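Local structure of peroxiredoxin 5 (2XHF) at residues 46-52 with 132-138; 61-65 with 154-159. The protein probably reduces hydrogen peroxide and organic hydroperoxides as a thiol-dependent peroxidase of the peroxiredoxin family, within the thioredoxin superfamily. One frame throughout, in Å; residues are numbered along the deposited sequence.

Contact 1 of 2, residues 46-52 with 132-138; sequences ILFSVVG and RSRRYAM
Residues 46-49 and 136-138 are antiparallel strands; the axes of these short segments approach to 4.6 Å and their directions differ by 175°. R132 sends NH1 to V51 O (3.2 Å), while NE bonds N130 and NH2 forms a salt bridge with D87 of the second subunit. G52 suits this place, because a CB would collide with R132 NH1. R134 offers its carbonyl O to S49 OG (2.8 Å), which accepts from Y136 N (2.9 Å): just beyond the regular bridges a small hydroxyl (chi1 p) replaces a main-chain acceptor. R135 NE forms a salt bridge with E151. Here two central strands of a thioredoxin-fold sheet join. Y136 (chi1 p) turns one face of its ring to S49 CB, a CH-pi contact of 3.9 Å to the centroid, and its carbonyl O accepts from S49 N (3.1 Å). A137 faces F48 in a non-hydrogen-bonded pair, CB to CB 3.9 Å, its small methyl fitting the close 4.1 Å CA spacing. M138 pairs with L47 through L47 N to M138 O (3.0 Å) and M138 N to L47 O (2.8 Å); on the other face from F48 and A137, L47 CD2 meets M138 CE at 4.0 Å.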
loop_
_atom_site.group_PDB
_atom_site.type_symbol
_atom_site.label_atom_id
_atom_site.label_comp_id
_atom_site.label_asym_id
_atom_site.label_seq_id
_atom_site.Cartn_x
_atom_site.Cartn_y
_atom_site.Cartn_z
ATOM N N ILE A 46 2.914 7.911 -22.369
ATOM C CA ILE A 46 3.994 7.233 -21.681
ATOM C C ILE A 46 3.395 6.379 -20.578
ATOM O O ILE A 46 2.503 6.821 -19.859
ATOM C CB ILE A 46 4.959 8.246 -21.042
ATOM C CG1 ILE A 46 5.648 9.085 -22.109
ATOM C CG2 ILE A 46 6.004 7.508 -20.195
ATOM C CD1 ILE A 46 6.150 10.430 -21.596
ATOM N N LEU A 47 3.862 5.143 -20.474
ATOM C CA LEU A 47 3.513 4.251 -19.376
ATOM C C LEU A 47 4.789 3.767 -18.716
ATOM O O LEU A 47 5.648 3.171 -19.379
ATOM C CB LEU A 47 2.722 3.037 -19.887
ATOM C CG LEU A 47 2.312 2.018 -18.804
ATOM C CD1 LEU A 47 1.320 2.627 -17.791
ATOM C CD2 LEU A 47 1.708 0.763 -19.440
ATOM N N PHE A 48 4.935 4.030 -17.421
ATOM C CA PHE A 48 6.098 3.538 -16.701
ATOM C C PHE A 48 5.665 2.936 -15.381
ATOM O O PHE A 48 4.596 3.268 -14.842
ATOM C CB PHE A 48 7.172 4.631 -16.487
ATOM C CG PHE A 48 6.791 5.690 -15.476
ATOM C CD1 PHE A 48 6.017 6.772 -15.845
ATOM C CD2 PHE A 48 7.223 5.602 -14.162
ATOM C CE1 PHE A 48 5.666 7.736 -14.930
ATOM C CE2 PHE A 48 6.885 6.574 -13.256
ATOM C CZ PHE A 48 6.105 7.634 -13.634
ATOM N N SER A 49 6.477 2.009 -14.884
ATOM C CA SER A 49 6.161 1.312 -13.645
ATOM C C SER A 49 7.061 1.690 -12.474
ATOM O O SER A 49 8.201 2.124 -12.656
ATOM C CB SER A 49 6.239 -0.185 -13.880
ATOM O OG SER A 49 7.572 -0.534 -14.239
ATOM N N VAL A 50 6.538 1.470 -11.274
ATOM C CA VAL A 50 7.350 1.449 -10.070
ATOM C C VAL A 50 7.070 0.154 -9.322
ATOM O O VAL A 50 6.035 -0.464 -9.519
ATOM C CB VAL A 50 7.087 2.665 -9.159
ATOM C CG1 VAL A 50 7.499 3.946 -9.852
ATOM C CG2 VAL A 50 5.627 2.701 -8.664
ATOM N N VAL A 51 8.002 -0.238 -8.452
ATOM C CA VAL A 51 7.857 -1.453 -7.671
ATOM C C VAL A 51 6.704 -1.313 -6.676
ATOM O O VAL A 51 5.974 -2.258 -6.400
ATOM C CB VAL A 51 9.194 -1.807 -6.978
ATOM C CG1 VAL A 51 9.043 -3.015 -6.037
ATOM C CG2 VAL A 51 10.248 -2.070 -8.057
ATOM N N GLY A 52 6.548 -0.129 -6.111
ATOM C CA GLY A 52 5.410 0.104 -5.263
ATOM C C GLY A 52 5.358 1.504 -4.727
ATOM O O GLY A 52 6.382 2.157 -4.572
ATOM N N ARG A 132 5.628 -7.807 -7.363
ATOM C CA ARG A 132 5.408 -6.483 -7.883
ATOM C C ARG A 132 5.906 -6.470 -9.311
ATOM O O ARG A 132 6.253 -7.500 -9.870
ATOM C CB ARG A 132 6.150 -5.464 -7.030
ATOM C CG ARG A 132 5.734 -5.500 -5.552
ATOM C CD ARG A 132 4.260 -5.117 -5.364
ATOM N NE ARG A 132 3.882 -5.055 -3.949
ATOM C CZ ARG A 132 4.016 -3.994 -3.161
ATOM N NH1 ARG A 132 4.450 -2.841 -3.647
ATOM N NH2 ARG A 132 3.660 -4.061 -1.889
ATOM N N SER A 133 5.923 -5.300 -9.914
ATOM C CA SER A 133 6.415 -5.176 -11.274
ATOM C C SER A 133 7.867 -4.769 -11.294
ATOM O O SER A 133 8.286 -3.939 -10.490
ATOM C CB SER A 133 5.635 -4.094 -12.001
ATOM O OG SER A 133 5.992 -4.028 -13.379
ATOM N N ARG A 134 8.602 -5.294 -12.264
ATOM C CA ARG A 134 9.896 -4.748 -12.625
ATOM C C ARG A 134 9.685 -3.377 -13.216
ATOM O O ARG A 134 8.583 -3.061 -13.662
ATOM C CB ARG A 134 10.574 -5.613 -13.690
ATOM C CG ARG A 134 10.865 -7.027 -13.241
ATOM C CD ARG A 134 11.668 -7.809 -14.269
ATOM N NE ARG A 134 11.570 -9.241 -14.006
ATOM C CZ ARG A 134 12.330 -9.917 -13.148
ATOM N NH1 ARG A 134 13.286 -9.306 -12.452
ATOM N NH2 ARG A 134 12.134 -11.219 -12.989
ATOM N N ARG A 135 10.748 -2.580 -13.259
ATOM C CA ARG A 135 10.691 -1.237 -13.797
ATOM C C ARG A 135 10.854 -1.233 -15.315
ATOM O O ARG A 135 11.789 -1.849 -15.860
ATOM C CB ARG A 135 11.764 -0.351 -13.153
ATOM C CG ARG A 135 11.567 -0.108 -11.665
ATOM C CD ARG A 135 12.538 0.926 -11.151
ATOM N NE ARG A 135 13.824 0.325 -10.826
ATOM C CZ ARG A 135 14.163 -0.123 -9.618
ATOM N NH1 ARG A 135 13.319 -0.032 -8.600
ATOM N NH2 ARG A 135 15.361 -0.661 -9.424
ATOM N N TYR A 136 9.930 -0.552 -15.983
ATOM C CA TYR A 136 10.021 -0.288 -17.411
ATOM C C TYR A 136 9.439 1.088 -17.722
ATOM O O TYR A 136 8.758 1.709 -16.903
ATOM C CB TYR A 136 9.301 -1.366 -18.229
ATOM C CG TYR A 136 7.848 -1.519 -17.849
ATOM C CD1 TYR A 136 6.899 -0.637 -18.326
ATOM C CD2 TYR A 136 7.432 -2.526 -16.989
ATOM C CE1 TYR A 136 5.571 -0.752 -17.968
ATOM C CE2 TYR A 136 6.097 -2.643 -16.618
ATOM C CZ TYR A 136 5.180 -1.757 -17.120
ATOM O OH TYR A 136 3.864 -1.873 -16.760
ATOM N N ALA A 137 9.700 1.568 -18.925
ATOM C CA ALA A 137 9.056 2.773 -19.448
ATOM C C ALA A 137 8.799 2.532 -20.931
ATOM O O ALA A 137 9.699 2.112 -21.657
ATOM C CB ALA A 137 9.919 3.997 -19.241
ATOM N N MET A 138 7.575 2.800 -21.375
ATOM C CA MET A 138 7.198 2.559 -22.748
ATOM C C MET A 138 6.512 3.759 -23.329
ATOM O O MET A 138 5.785 4.475 -22.635
ATOM C CB MET A 138 6.242 1.368 -22.814
ATOM C CG MET A 138 6.911 0.057 -22.390
ATOM S SD MET A 138 5.826 -1.373 -22.502
ATOM C CE MET A 138 4.297 -0.545 -22.181
HETATM O O HOH W 1 10.045 2.768 -14.594
HETATM O O HOH W 2 4.659 -2.756 -8.857
HETATM O O HOH W 3 10.365 1.641 -8.118
#

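Contact 2 of 2, residues 61-65 with 154-159; sequences HIPEY and ITGLAC
Two helices begin side by side here, 62-65 just after H61 and 156-159 just after T155, with CA atoms closest between Y65 and G156 (4.6 Å) and between H61 and T155 (5.5 Å). Three residues of the first segment make up its whole side of the contact: H61, Y65 and E64.

H61, with chi1 m, turns its imidazole so that I154 O lies over one face, 3.4 Å from CG, while NE2 comes within 3.6 Å of I154 CD1. Its ND1 is 3.0 Å from a water that also weakly bonds G156 N, so a flat polar ring can both pack and reach solvent.

Y65, also chi1 m, places its ring with G156 CA over one face; a side chain on G156 would run into E64 CG, so glycine suits this close approach. At the ring edge C159 SG sits 3.9 Å from Y65 CE1, a sulfur-aromatic contact. The phenol OH bonds two waters: one at 2.9 Å donates to I154 O, the other at 2.6 Å donates to T155 O.

E64 extends (chi1 and chi2 t) to accept from L157 N at OE1, 2.9 Å. Its acid thus serves a first-turn amide of the other helix, beside the N-cap T155, whose OG1 takes A158 N (3.1 Å).

On the sheet side, Y65 stacks on F48 and touches I46 and A137, C159 rests on I46 and L139, and I62 packs on W94 and V98 of helix 88-98; the two helices thus pack together against one face of the central thioredoxin-fold sheet, at strands 44-49 and 136-141.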
loop_
_atom_site.group_PDB
_atom_site.type_symbol
_atom_site.label_atom_id
_atom_site.label_comp_id
_atom_site.label_asym_id
_atom_site.label_seq_id
_atom_site.Cartn_x
_atom_site.Cartn_y
_atom_site.Cartn_z
ATOM N N HIS A 61 12.463 8.791 -10.395
ATOM C CA HIS A 61 12.327 9.272 -11.772
ATOM C C HIS A 61 11.171 10.209 -11.998
ATOM O O HIS A 61 11.180 10.982 -12.951
ATOM C CB HIS A 61 12.260 8.078 -12.703
ATOM C CG HIS A 61 13.437 7.173 -12.565
ATOM N ND1 HIS A 61 14.729 7.602 -12.792
ATOM C CD2 HIS A 61 13.526 5.879 -12.185
ATOM C CE1 HIS A 61 15.563 6.602 -12.562
ATOM N NE2 HIS A 61 14.859 5.543 -12.203
ATOM N N ILE A 62 10.165 10.140 -11.132
ATOM C CA ILE A 62 9.022 11.018 -11.252
ATOM C C ILE A 62 9.401 12.506 -11.353
ATOM O O ILE A 62 8.880 13.214 -12.200
ATOM C CB ILE A 62 7.991 10.699 -10.168
ATOM C CG1 ILE A 62 7.236 9.424 -10.596
ATOM C CG2 ILE A 62 7.022 11.864 -9.987
ATOM C CD1 ILE A 62 6.373 8.818 -9.519
ATOM N N PRO A 63 10.350 12.985 -10.532
ATOM C CA PRO A 63 10.696 14.406 -10.643
ATOM C C PRO A 63 11.141 14.811 -12.052
ATOM O O PRO A 63 10.765 15.897 -12.508
ATOM C CB PRO A 63 11.842 14.566 -9.632
ATOM C CG PRO A 63 11.591 13.517 -8.648
ATOM C CD PRO A 63 11.056 12.347 -9.408
ATOM N N GLU A 64 11.889 13.962 -12.750
ATOM C CA GLU A 64 12.323 14.307 -14.103
ATOM C C GLU A 64 11.184 14.235 -15.109
ATOM O O GLU A 64 11.120 15.080 -15.992
ATOM C CB GLU A 64 13.483 13.445 -14.581
ATOM C CG GLU A 64 14.145 13.997 -15.844
ATOM C CD GLU A 64 15.614 13.631 -15.940
ATOM O OE1 GLU A 64 15.905 12.526 -16.434
ATOM O OE2 GLU A 64 16.455 14.459 -15.523
ATOM N N TYR A 65 10.293 13.246 -14.976
ATOM C CA TYR A 65 9.088 13.220 -15.804
ATOM C C TYR A 65 8.310 14.518 -15.618
ATOM O O TYR A 65 7.857 15.123 -16.584
ATOM C CB TYR A 65 8.159 12.035 -15.474
ATOM C CG TYR A 65 8.614 10.683 -15.977
ATOM C CD1 TYR A 65 8.564 10.356 -17.328
ATOM C CD2 TYR A 65 9.030 9.711 -15.090
ATOM C CE1 TYR A 65 8.960 9.097 -17.779
ATOM C CE2 TYR A 65 9.446 8.466 -15.523
ATOM C CZ TYR A 65 9.392 8.159 -16.866
ATOM O OH TYR A 65 9.787 6.911 -17.278
ATOM N N ILE A 154 15.424 4.377 -17.719
ATOM C CA ILE A 154 14.047 4.666 -17.297
ATOM C C ILE A 154 13.953 6.043 -16.646
ATOM O O ILE A 154 13.077 6.293 -15.821
ATOM C CB ILE A 154 13.530 3.583 -16.341
ATOM C CG1 ILE A 154 14.458 3.442 -15.137
ATOM C CG2 ILE A 154 13.414 2.252 -17.080
ATOM C CD1 ILE A 154 13.877 2.609 -14.004
ATOM N N THR A 155 14.846 6.946 -17.038
ATOM C CA THR A 155 14.811 8.310 -16.528
ATOM C C THR A 155 13.854 9.157 -17.365
ATOM O O THR A 155 13.370 8.718 -18.406
ATOM C CB THR A 155 16.200 8.963 -16.577
ATOM O OG1 THR A 155 16.684 8.952 -17.924
ATOM C CG2 THR A 155 17.184 8.217 -15.689
ATOM N N GLY A 156 13.567 10.379 -16.921
ATOM C CA GLY A 156 12.745 11.266 -17.728
ATOM C C GLY A 156 13.389 11.538 -19.080
ATOM O O GLY A 156 12.747 11.482 -20.144
ATOM N N LEU A 157 14.676 11.850 -19.020
ATOM C CA LEU A 157 15.470 12.165 -20.198
ATOM C C LEU A 157 15.409 11.029 -21.207
ATOM O O LEU A 157 15.217 11.236 -22.419
ATOM C CB LEU A 157 16.908 12.420 -19.773
ATOM C CG LEU A 157 17.883 12.652 -20.922
ATOM C CD1 LEU A 157 17.345 13.724 -21.856
ATOM C CD2 LEU A 157 19.259 13.002 -20.396
ATOM N N ALA A 158 15.602 9.816 -20.717
ATOM C CA ALA A 158 15.620 8.675 -21.611
ATOM C C ALA A 158 14.320 8.695 -22.400
ATOM O O ALA A 158 14.280 8.445 -23.610
ATOM C CB ALA A 158 15.759 7.383 -20.823
ATOM N N CYS A 159 13.248 9.015 -21.691
ATOM C CA CYS A 159 11.944 9.047 -22.290
ATOM C C CYS A 159 11.818 10.105 -23.423
ATOM O O CYS A 159 11.307 9.832 -24.522
ATOM C CB CYS A 159 10.908 9.285 -21.179
ATOM S SG CYS A 159 9.242 9.202 -21.677
HETATM O O HOH W 4 15.009 10.442 -13.805
HETATM O O HOH W 5 10.762 5.378 -14.962
HETATM O O HOH W 6 11.886 6.693 -18.824
#

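In the fold
Contact 1 lies deep in the chain, its centre about 5 Å from the chain centre, whereas contact 2 is only partly buried, about 12 Å out. The first is a strand pairing held mostly by backbone hydrogen bonds, helped by a serine and an arginine; the second, in its less buried place, joins two helix N-termini through a side chain that bonds the start of the other helix. They meet directly: I46 CD1 is 3.3 Å from C159 SG and A137 CB 3.5 Å from Y65 OH, so the helices of contact 2 cover the face of the sheet bearing F48 and A137. Strand 44-49 and helix 62-67 are successive along the chain, and the segments of the two contacts alternate in sequence.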